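PDB 1ZB1: vacuolar-sorting protein BRO1 from Saccharomyces cerevisiae, which acts in sorting cargo into multivesicular bodies on endosomes, as an adapter that recruits the DOA4 deubiquitinase, its Bro1 domain possibly binding SNF7. Local coordinates for residues Ala190-Leu193 / Phe194-Leu198; Tyr76-Leu79 / Glu80-Phe84; Leu221-Lys224 / Cys225-Phe228; Thr134-Ala137 / Arg138-Asn142. All coordinates share one frame; numbering follows the deposited sequence.

In the fold
Contacts 1 to 3 are successive turns within single helices of the Bro1 domain, an elongated, largely helical domain; contact 4 runs from the last turn of helix 118-139 into the loop beyond it. Contacts 1 and 3 sit on helices 176-198 and 208-230, which follow each other in the chain. Their centres lie 18 Å apart, and they touch where Glu192 OE1 approaches Phe222 CZ (3.5 Å) and Gln191 CB approaches Leu221 CD2 (3.5 Å). Contact 4 has its centre 14 Å from that of contact 1 and touches it: Leu193 CD2 packs on Ile141 CD1 at 3.8 Å. Contact 2, on helix 65-86, stands apart, its centre 36 Å from that of contact 1 and across the centre of the chain.

Contact 1: Ala190-Leu193 / Phe194-Leu198; sequences AQEL and FVLKL
Gln191 O takes two backbone N-H groups of the following turn: Val195 N lies in the carbonyl plane at 3.1 Å with a fairly straight bond (157°), while Phe194 N at 3.0 Å makes only a weak one. The side chain of Val195 leans on the same oxygen, with CG2 3.6 Å from Gln191 O. One residue on, Glu192 O receives Leu196 N in a nearly linear bond (172°), and Leu196 CD1 closes on this oxygen to 3.2 Å, a tight CH contact. Beyond it the same Leu196 methyl flanks the Glu192 methylene, Glu192 CG to Leu196 CD1 4.2 Å. These are the last turns of helix 176-198 in the helical core of the Bro1 domain, packed between helices 146-165 and 208-230. With CG anti to N (chi1 169°) and the rest of the chain extended, Glu192 carries its carboxylate away from Leu196 to a salt bridge with Lys251 and a hydrogen bond with Tyr255. The buried Gln191 amide is satisfied by Ala343 N and Leu214 O. Leu193 O accepts Lys197 N at 2.9 Å, and the Lys197 ammonium pairs with Asp144.

Contact 2: Tyr76-Leu79 / Glu80-Phe84; sequences YSFL and EHLYF
Tyr76 meets Glu80 twice, through backbone and through water. Its carbonyl oxygen accepts Glu80 N at 2.8 Å, and its OH is joined to Glu80 OE2 by one water, 2.7 Å from Tyr76 OH and donating to OE2 at 2.6 Å. That water sits in the plane of the phenol, at its edge. Glu80, bent at chi2 (63°), holds OE2 near enough to the tyrosine hydroxyl for one water to span the two, and its other oxygen forms a salt bridge with Lys122, so both oxygens are engaged. Next, Ser77 O takes His81 N (3.1 Å, 171°) and, in a weak bond of the same length, the ring ND1 of that histidine. The segment belongs to helix 65-86 of the Bro1 domain, gripped between helices 118-139 and 349-371. Toward the latter, Phe78 sets its ring edge-to-face with Tyr364. On its own helix, Leu82 CD2 abuts Phe78 CE2 at 4.0 Å, while Phe78 O accepts Leu82 N and the hydroxyl of Tyr368 as well. Leu79 O finally receives Tyr83 N at 2.9 Å, and Tyr83 CB rests 3.4 Å from that oxygen; the Tyr83 ring makes a cation-pi contact with Lys122.

Contact 3: Leu221-Lys224 / Cys225-Phe228; sequences LFQK and CHDF
Gln223 O takes Asp227 N at 2.9 Å, and the Asp227 carboxyl carbon CG folds back to 3.2 Å from the same oxygen. Asp227 sets CG opposite its carbonyl carbon (chi1 -72°), which turns the carboxylate back along the helix toward Gln223. The Gln223 chain, bent at chi2, lies across that of Asp227, amide and carboxylate planes 19° apart. The same amide flanks His226 with its plane 77° from that of the imidazole, while Asp227 OD1 lies in the imidazole plane at the ring's edge. Helical bonds on either side of this one run from His226 N to Phe222 O (2.9 Å) and from Phe228 N to Lys224 O (3.2 Å). Cys225 CB touches Phe222 O at 3.6 Å. Further out, Thr249 OG1 is hydrogen-bonded to His226 ND1 and so fixes the rotation of the imidazole, while Leu252, like Thr249 on helix 242-269, packs on Gln223 and His226. The buried flank, with Cys225, fits against Val248 and Ile185. This is an amphipathic helix, with one polar, partly solvent-facing side and one apolar side, here 208-230 packed against helices 176-198 and 242-269 in the helical core of the Bro1 domain.

Contact 4: Thr134-Ala137 / Arg138-Asn142; sequences TQIA and RENIN
Thr134 O accepts Arg138 N and Gln135 O accepts Glu139 N, both at 3.0 Å, followed by Ile136 O with Asn140 N, again 3.0 Å. Asn140 N also reaches Ala137 O at 3.3 Å, a weak bond (128°). This sharing marks the turn where the chain tightens and Asn140 leaves helical backbone angles, ending helix 118-139. Ala137 O has a second partner, Ser148 OG of helix 146-165, so a carbonyl at the helix end is taken up by the next helix of the Bro1 domain. Among side-chain contacts, the Ile136 branch methyl CG2 borders the Asn140 amide, 3.8 Å from Asn140 OD1. The amide carbon CG of Asn140 stays close to its own helix, 3.5 Å from Ile136 O, because chi1 of -62° sets CG beside the backbone N. Ile141 CB lies 3.7 Å from Ala137 O. Outward, Ile136 reaches both Pro65 and Ser69 of helix 65-86 and Asn151 of helix 146-165, the helix whose Leu152 meets Ala137. Arg138 sends its guanidinium away from this turn on a stretched side chain, to where NH1 is hydrogen-bonded to Leu10 O and NE forms a long, weak ion pair with Asp12.

Contact 1: Ala190-Leu193 / Phe194-Leu198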
loop_
_atom_site.group_PDB
_atom_site.type_symbol
_atom_site.label_atom_id
_atom_site.label_comp_id
_atom_site.label_asym_id
_atom_site.label_seq_id
_atom_site.Cartn_x
_atom_site.Cartn_y
_atom_site.Cartn_z
ATOM N N ALA A 190 -7.201 -0.402 0.189
ATOM C CA ALA A 190 -7.901 -0.738 -1.047
ATOM C C ALA A 190 -9.286 -1.312 -0.705
ATOM O O ALA A 190 -10.296 -0.904 -1.284
ATOM C CB ALA A 190 -7.088 -1.750 -1.857
ATOM N N GLN A 191 -9.320 -2.252 0.235
ATOM C CA GLN A 191 -10.571 -2.881 0.679
ATOM C C GLN A 191 -11.497 -1.806 1.255
ATOM O O GLN A 191 -12.691 -1.768 0.954
ATOM C CB GLN A 191 -10.277 -3.941 1.752
ATOM C CG GLN A 191 -11.511 -4.640 2.364
ATOM C CD GLN A 191 -12.233 -5.552 1.379
ATOM O OE1 GLN A 191 -11.641 -6.028 0.414
ATOM N NE2 GLN A 191 -13.517 -5.813 1.633
ATOM N N GLU A 192 -10.935 -0.931 2.082
ATOM C CA GLU A 192 -11.708 0.145 2.692
ATOM C C GLU A 192 -12.378 1.026 1.632
ATOM O O GLU A 192 -13.562 1.358 1.750
ATOM C CB GLU A 192 -10.804 0.989 3.594
ATOM C CG GLU A 192 -11.435 2.279 4.083
ATOM C CD GLU A 192 -10.545 3.033 5.057
ATOM O OE1 GLU A 192 -9.305 2.978 4.911
ATOM O OE2 GLU A 192 -11.090 3.697 5.959
ATOM N N LEU A 193 -11.633 1.403 0.598
ATOM C CA LEU A 193 -12.194 2.237 -0.466
ATOM C C LEU A 193 -13.297 1.492 -1.224
ATOM O O LEU A 193 -14.243 2.107 -1.727
ATOM C CB LEU A 193 -11.089 2.675 -1.435
ATOM C CG LEU A 193 -10.609 4.135 -1.368
ATOM C CD1 LEU A 193 -10.590 4.638 0.063
ATOM C CD2 LEU A 193 -9.234 4.248 -2.003
ATOM N N PHE A 194 -13.184 0.169 -1.294
ATOM C CA PHE A 194 -14.189 -0.638 -1.986
ATOM C C PHE A 194 -15.512 -0.548 -1.223
ATOM O O PHE A 194 -16.584 -0.408 -1.822
ATOM C CB PHE A 194 -13.736 -2.097 -2.077
ATOM C CG PHE A 194 -14.627 -2.954 -2.935
ATOM C CD1 PHE A 194 -14.617 -2.822 -4.320
ATOM C CD2 PHE A 194 -15.494 -3.876 -2.359
ATOM C CE1 PHE A 194 -15.459 -3.598 -5.123
ATOM C CE2 PHE A 194 -16.342 -4.658 -3.152
ATOM C CZ PHE A 194 -16.322 -4.516 -4.535
ATOM N N VAL A 195 -15.432 -0.633 0.102
ATOM C CA VAL A 195 -16.619 -0.531 0.948
ATOM C C VAL A 195 -17.263 0.844 0.754
ATOM O O VAL A 195 -18.467 0.948 0.514
ATOM C CB VAL A 195 -16.265 -0.699 2.443
ATOM C CG1 VAL A 195 -17.470 -0.352 3.305
ATOM C CG2 VAL A 195 -15.824 -2.129 2.714
ATOM N N LEU A 196 -16.454 1.895 0.862
ATOM C CA LEU A 196 -16.948 3.256 0.695
ATOM C C LEU A 196 -17.631 3.438 -0.655
ATOM O O LEU A 196 -18.607 4.184 -0.774
ATOM C CB LEU A 196 -15.803 4.265 0.836
ATOM C CG LEU A 196 -15.479 4.766 2.247
ATOM C CD1 LEU A 196 -15.280 3.601 3.182
ATOM C CD2 LEU A 196 -14.228 5.637 2.208
ATOM N N LYS A 197 -17.116 2.755 -1.672
ATOM C CA LYS A 197 -17.691 2.845 -3.008
ATOM C C LYS A 197 -19.121 2.304 -3.049
ATOM O O LYS A 197 -20.026 2.976 -3.539
ATOM C CB LYS A 197 -16.829 2.079 -4.012
ATOM C CG LYS A 197 -17.415 2.037 -5.415
ATOM C CD LYS A 197 -16.539 1.240 -6.366
ATOM C CE LYS A 197 -17.201 1.098 -7.729
ATOM N NZ LYS A 197 -17.568 2.424 -8.303
ATOM N N LEU A 198 -19.324 1.093 -2.540
ATOM C CA LEU A 198 -20.656 0.495 -2.546
ATOM C C LEU A 198 -21.656 1.321 -1.749
ATOM O O LEU A 198 -22.850 1.326 -2.054
ATOM C CB LEU A 198 -20.619 -0.933 -1.995
ATOM C CG LEU A 198 -19.806 -1.971 -2.776
ATOM C CD1 LEU A 198 -20.210 -3.355 -2.307
ATOM C CD2 LEU A 198 -20.056 -1.841 -4.272
#

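Contact 2: Tyr76-Leu79 / Glu80-Phe84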
loop_
_atom_site.group_PDB
_atom_site.type_symbol
_atom_site.label_atom_id
_atom_site.label_comp_id
_atom_site.label_asym_id
_atom_site.label_seq_id
_atom_site.Cartn_x
_atom_site.Cartn_y
_atom_site.Cartn_z
ATOM N N TYR A 76 13.393 0.432 -14.149
ATOM C CA TYR A 76 13.487 -0.887 -13.509
ATOM C C TYR A 76 13.681 -1.939 -14.606
ATOM O O TYR A 76 14.494 -2.862 -14.459
ATOM C CB TYR A 76 12.218 -1.223 -12.708
ATOM C CG TYR A 76 12.377 -2.439 -11.793
ATOM C CD1 TYR A 76 12.749 -2.287 -10.457
ATOM C CD2 TYR A 76 12.194 -3.736 -12.279
ATOM C CE1 TYR A 76 12.936 -3.395 -9.620
ATOM C CE2 TYR A 76 12.382 -4.858 -11.455
ATOM C CZ TYR A 76 12.752 -4.679 -10.127
ATOM O OH TYR A 76 12.929 -5.777 -9.303
ATOM N N SER A 77 12.947 -1.794 -15.709
ATOM C CA SER A 77 13.072 -2.742 -16.816
ATOM C C SER A 77 14.518 -2.806 -17.283
ATOM O O SER A 77 15.047 -3.888 -17.528
ATOM C CB SER A 77 12.169 -2.352 -17.997
ATOM O OG SER A 77 10.800 -2.503 -17.659
ATOM N N PHE A 78 15.157 -1.646 -17.406
ATOM C CA PHE A 78 16.554 -1.587 -17.832
ATOM C C PHE A 78 17.406 -2.416 -16.880
ATOM O O PHE A 78 18.261 -3.196 -17.302
ATOM C CB PHE A 78 17.071 -0.146 -17.811
ATOM C CG PHE A 78 18.566 -0.049 -17.961
ATOM C CD1 PHE A 78 19.159 -0.121 -19.217
ATOM C CD2 PHE A 78 19.386 0.033 -16.837
ATOM C CE1 PHE A 78 20.551 -0.114 -19.357
ATOM C CE2 PHE A 78 20.776 0.039 -16.970
ATOM C CZ PHE A 78 21.358 -0.036 -18.231
ATOM N N LEU A 79 17.170 -2.213 -15.588
ATOM C CA LEU A 79 17.898 -2.914 -14.527
ATOM C C LEU A 79 17.660 -4.417 -14.534
ATOM O O LEU A 79 18.590 -5.198 -14.316
ATOM C CB LEU A 79 17.472 -2.372 -13.161
ATOM C CG LEU A 79 18.240 -1.293 -12.395
ATOM C CD1 LEU A 79 19.267 -0.570 -13.251
ATOM C CD2 LEU A 79 17.222 -0.351 -11.803
ATOM N N GLU A 80 16.410 -4.818 -14.752
ATOM C CA GLU A 80 16.068 -6.234 -14.755
ATOM C C GLU A 80 16.774 -6.966 -15.899
ATOM O O GLU A 80 17.323 -8.055 -15.702
ATOM C CB GLU A 80 14.545 -6.414 -14.848
ATOM C CG GLU A 80 14.082 -7.846 -14.626
ATOM C CD GLU A 80 14.406 -8.363 -13.232
ATOM O OE1 GLU A 80 15.580 -8.263 -12.804
ATOM O OE2 GLU A 80 13.491 -8.884 -12.566
ATOM N N HIS A 81 16.762 -6.373 -17.089
ATOM C CA HIS A 81 17.436 -6.983 -18.231
ATOM C C HIS A 81 18.948 -7.005 -18.008
ATOM O O HIS A 81 19.625 -7.945 -18.424
ATOM C CB HIS A 81 17.126 -6.222 -19.526
ATOM C CG HIS A 81 15.788 -6.542 -20.116
ATOM N ND1 HIS A 81 14.741 -5.644 -20.123
ATOM C CD2 HIS A 81 15.329 -7.658 -20.732
ATOM C CE1 HIS A 81 13.696 -6.192 -20.718
ATOM N NE2 HIS A 81 14.026 -7.415 -21.095
ATOM N N LEU A 82 19.474 -5.964 -17.361
ATOM C CA LEU A 82 20.905 -5.888 -17.079
ATOM C C LEU A 82 21.265 -7.026 -16.127
ATOM O O LEU A 82 22.295 -7.688 -16.284
ATOM C CB LEU A 82 21.255 -4.544 -16.425
ATOM C CG LEU A 82 22.727 -4.305 -16.066
ATOM C CD1 LEU A 82 23.597 -4.397 -17.314
ATOM C CD2 LEU A 82 22.876 -2.934 -15.423
ATOM N N TYR A 83 20.399 -7.245 -15.141
ATOM C CA TYR A 83 20.602 -8.297 -14.156
ATOM C C TYR A 83 20.489 -9.685 -14.791
ATOM O O TYR A 83 21.216 -10.597 -14.412
ATOM C CB TYR A 83 19.594 -8.148 -13.015
ATOM C CG TYR A 83 19.683 -9.227 -11.952
ATOM C CD1 TYR A 83 18.782 -10.291 -11.935
ATOM C CD2 TYR A 83 20.660 -9.175 -10.958
ATOM C CE1 TYR A 83 18.848 -11.274 -10.950
ATOM C CE2 TYR A 83 20.736 -10.157 -9.969
ATOM C CZ TYR A 83 19.824 -11.200 -9.973
ATOM O OH TYR A 83 19.876 -12.163 -8.989
ATOM N N PHE A 84 19.580 -9.846 -15.750
ATOM C CA PHE A 84 19.427 -11.131 -16.435
ATOM C C PHE A 84 20.732 -11.473 -17.148
ATOM O O PHE A 84 21.127 -12.637 -17.229
ATOM C CB PHE A 84 18.326 -11.083 -17.508
ATOM C CG PHE A 84 16.920 -11.000 -16.971
ATOM C CD1 PHE A 84 16.597 -11.482 -15.705
ATOM C CD2 PHE A 84 15.896 -10.495 -17.774
ATOM C CE1 PHE A 84 15.278 -11.462 -15.248
ATOM C CE2 PHE A 84 14.574 -10.472 -17.326
ATOM C CZ PHE A 84 14.266 -10.958 -16.058
HETATM O O HOH W 1 12.147 -8.140 -10.427
#

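Contact 3: Leu221-Lys224 / Cys225-Phe228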
loop_
_atom_site.group_PDB
_atom_site.type_symbol
_atom_site.label_atom_id
_atom_site.label_comp_id
_atom_site.label_asym_id
_atom_site.label_seq_id
_atom_site.Cartn_x
_atom_site.Cartn_y
_atom_site.Cartn_z
ATOM N N LEU A 221 -8.218 -6.807 7.950
ATOM C CA LEU A 221 -7.023 -6.286 7.297
ATOM C C LEU A 221 -6.288 -5.268 8.179
ATOM O O LEU A 221 -5.062 -5.322 8.319
ATOM C CB LEU A 221 -7.403 -5.657 5.954
ATOM C CG LEU A 221 -7.264 -6.503 4.679
ATOM C CD1 LEU A 221 -7.176 -7.985 5.003
ATOM C CD2 LEU A 221 -8.438 -6.205 3.755
ATOM N N PHE A 222 -7.020 -4.332 8.769
ATOM C CA PHE A 222 -6.372 -3.351 9.632
ATOM C C PHE A 222 -5.871 -4.034 10.909
ATOM O O PHE A 222 -4.940 -3.555 11.552
ATOM C CB PHE A 222 -7.328 -2.194 9.942
ATOM C CG PHE A 222 -7.379 -1.156 8.851
ATOM C CD1 PHE A 222 -6.279 -0.331 8.609
ATOM C CD2 PHE A 222 -8.506 -1.025 8.042
ATOM C CE1 PHE A 222 -6.299 0.611 7.573
ATOM C CE2 PHE A 222 -8.540 -0.090 7.006
ATOM C CZ PHE A 222 -7.433 0.731 6.770
ATOM N N GLN A 223 -6.479 -5.168 11.250
ATOM C CA GLN A 223 -6.080 -5.947 12.424
ATOM C C GLN A 223 -4.629 -6.415 12.227
ATOM O O GLN A 223 -3.858 -6.501 13.180
ATOM C CB GLN A 223 -7.010 -7.159 12.577
ATOM C CG GLN A 223 -6.732 -8.063 13.773
ATOM C CD GLN A 223 -6.941 -7.367 15.102
ATOM O OE1 GLN A 223 -6.044 -6.695 15.612
ATOM N NE2 GLN A 223 -8.137 -7.512 15.663
ATOM N N LYS A 224 -4.267 -6.714 10.983
ATOM C CA LYS A 224 -2.911 -7.159 10.651
ATOM C C LYS A 224 -1.883 -6.066 10.930
ATOM O O LYS A 224 -0.806 -6.339 11.461
ATOM C CB LYS A 224 -2.808 -7.543 9.174
ATOM C CG LYS A 224 -3.515 -8.819 8.762
ATOM C CD LYS A 224 -3.245 -9.077 7.278
ATOM C CE LYS A 224 -3.926 -10.339 6.766
ATOM N NZ LYS A 224 -3.705 -10.495 5.293
ATOM N N CYS A 225 -2.215 -4.836 10.544
ATOM C CA CYS A 225 -1.337 -3.688 10.744
ATOM C C CYS A 225 -1.246 -3.383 12.236
ATOM O O CYS A 225 -0.176 -3.063 12.761
ATOM C CB CYS A 225 -1.887 -2.463 10.000
ATOM S SG CYS A 225 -2.107 -2.687 8.202
ATOM N N HIS A 226 -2.389 -3.477 12.906
ATOM C CA HIS A 226 -2.471 -3.243 14.339
ATOM C C HIS A 226 -1.518 -4.201 15.051
ATOM O O HIS A 226 -0.696 -3.779 15.860
ATOM C CB HIS A 226 -3.904 -3.496 14.826
ATOM C CG HIS A 226 -4.061 -3.424 16.312
ATOM N ND1 HIS A 226 -4.321 -2.247 16.978
ATOM C CD2 HIS A 226 -3.964 -4.382 17.264
ATOM C CE1 HIS A 226 -4.380 -2.481 18.277
ATOM N NE2 HIS A 226 -4.167 -3.771 18.477
ATOM N N ASP A 227 -1.641 -5.490 14.740
ATOM C CA ASP A 227 -0.805 -6.519 15.358
ATOM C C ASP A 227 0.688 -6.285 15.167
ATOM O O ASP A 227 1.482 -6.570 16.063
ATOM C CB ASP A 227 -1.172 -7.912 14.825
ATOM C CG ASP A 227 -2.515 -8.406 15.345
ATOM O OD1 ASP A 227 -3.069 -7.780 16.277
ATOM O OD2 ASP A 227 -3.011 -9.429 14.826
ATOM N N PHE A 228 1.076 -5.771 14.005
ATOM C CA PHE A 228 2.486 -5.512 13.747
ATOM C C PHE A 228 3.016 -4.372 14.608
ATOM O O PHE A 228 4.130 -4.444 15.123
ATOM C CB PHE A 228 2.712 -5.163 12.279
ATOM C CG PHE A 228 4.140 -4.820 11.958
ATOM C CD1 PHE A 228 5.127 -5.799 11.988
ATOM C CD2 PHE A 228 4.501 -3.516 11.636
ATOM C CE1 PHE A 228 6.453 -5.483 11.698
ATOM C CE2 PHE A 228 5.825 -3.191 11.347
ATOM C CZ PHE A 228 6.802 -4.178 11.378
#

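Contact 4: Thr134-Ala137 / Arg138-Asn142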
loop_
_atom_site.group_PDB
_atom_site.type_symbol
_atom_site.label_atom_id
_atom_site.label_comp_id
_atom_site.label_asym_id
_atom_site.label_seq_id
_atom_site.Cartn_x
_atom_site.Cartn_y
_atom_site.Cartn_z
ATOM N N THR A 134 0.691 4.671 -4.640
ATOM C CA THR A 134 -0.196 5.216 -3.609
ATOM C C THR A 134 -0.421 6.713 -3.829
ATOM O O THR A 134 -1.472 7.250 -3.464
ATOM C CB THR A 134 0.338 4.978 -2.158
ATOM O OG1 THR A 134 1.480 5.809 -1.906
ATOM C CG2 THR A 134 0.721 3.509 -1.968
ATOM N N GLN A 135 0.548 7.391 -4.437
ATOM C CA GLN A 135 0.393 8.822 -4.703
ATOM C C GLN A 135 -0.600 9.041 -5.845
ATOM O O GLN A 135 -1.359 10.016 -5.843
ATOM C CB GLN A 135 1.745 9.456 -5.037
ATOM C CG GLN A 135 2.758 9.344 -3.893
ATOM C CD GLN A 135 4.104 9.962 -4.224
ATOM O OE1 GLN A 135 4.599 9.839 -5.341
ATOM N NE2 GLN A 135 4.715 10.614 -3.237
ATOM N N ILE A 136 -0.607 8.128 -6.812
ATOM C CA ILE A 136 -1.535 8.235 -7.930
ATOM C C ILE A 136 -2.946 8.019 -7.373
ATOM O O ILE A 136 -3.879 8.731 -7.740
ATOM C CB ILE A 136 -1.216 7.181 -9.036
ATOM C CG1 ILE A 136 0.149 7.489 -9.670
ATOM C CG2 ILE A 136 -2.304 7.202 -10.121
ATOM C CD1 ILE A 136 0.640 6.430 -10.670
ATOM N N ALA A 137 -3.088 7.054 -6.465
ATOM C CA ALA A 137 -4.380 6.758 -5.851
ATOM C C ALA A 137 -4.884 7.969 -5.075
ATOM O O ALA A 137 -6.067 8.302 -5.131
ATOM C CB ALA A 137 -4.264 5.555 -4.912
ATOM N N ARG A 138 -3.982 8.625 -4.352
ATOM C CA ARG A 138 -4.348 9.800 -3.565
ATOM C C ARG A 138 -4.847 10.915 -4.477
ATOM O O ARG A 138 -5.867 11.548 -4.207
ATOM C CB ARG A 138 -3.142 10.303 -2.768
ATOM C CG ARG A 138 -3.455 11.465 -1.843
ATOM C CD ARG A 138 -2.206 11.965 -1.141
ATOM N NE ARG A 138 -2.514 12.897 -0.057
ATOM C CZ ARG A 138 -3.043 12.544 1.113
ATOM N NH1 ARG A 138 -3.328 11.273 1.360
ATOM N NH2 ARG A 138 -3.283 13.463 2.041
ATOM N N GLU A 139 -4.112 11.135 -5.562
ATOM C CA GLU A 139 -4.422 12.171 -6.536
ATOM C C GLU A 139 -5.744 11.947 -7.272
ATOM O O GLU A 139 -6.406 12.909 -7.657
ATOM C CB GLU A 139 -3.268 12.274 -7.543
ATOM C CG GLU A 139 -3.297 13.494 -8.444
ATOM C CD GLU A 139 -2.037 13.616 -9.288
ATOM O OE1 GLU A 139 -1.764 12.690 -10.085
ATOM O OE2 GLU A 139 -1.319 14.634 -9.154
ATOM N N ASN A 140 -6.129 10.688 -7.465
ATOM C CA ASN A 140 -7.371 10.364 -8.167
ATOM C C ASN A 140 -8.492 9.949 -7.220
ATOM O O ASN A 140 -9.473 9.342 -7.646
ATOM C CB ASN A 140 -7.132 9.236 -9.175
ATOM C CG ASN A 140 -6.129 9.610 -10.253
ATOM O OD1 ASN A 140 -5.645 8.751 -10.990
ATOM N ND2 ASN A 140 -5.817 10.898 -10.355
ATOM N N ILE A 141 -8.347 10.281 -5.942
ATOM C CA ILE A 141 -9.348 9.931 -4.939
ATOM C C ILE A 141 -10.612 10.758 -5.149
ATOM O O ILE A 141 -11.490 10.803 -4.288
ATOM C CB ILE A 141 -8.813 10.187 -3.509
ATOM C CG1 ILE A 141 -9.683 9.466 -2.479
ATOM C CG2 ILE A 141 -8.796 11.678 -3.217
ATOM C CD1 ILE A 141 -9.634 7.956 -2.586
ATOM N N ASN A 142 -10.696 11.407 -6.305
ATOM C CA ASN A 142 -11.839 12.247 -6.635
ATOM C C ASN A 142 -12.926 11.509 -7.412
ATOM O O ASN A 142 -14.105 11.853 -7.312
ATOM C CB ASN A 142 -11.369 13.465 -7.433
ATOM C CG ASN A 142 -10.406 14.333 -6.649
ATOM O OD1 ASN A 142 -10.784 14.966 -5.658
ATOM N ND2 ASN A 142 -9.148 14.362 -7.081
#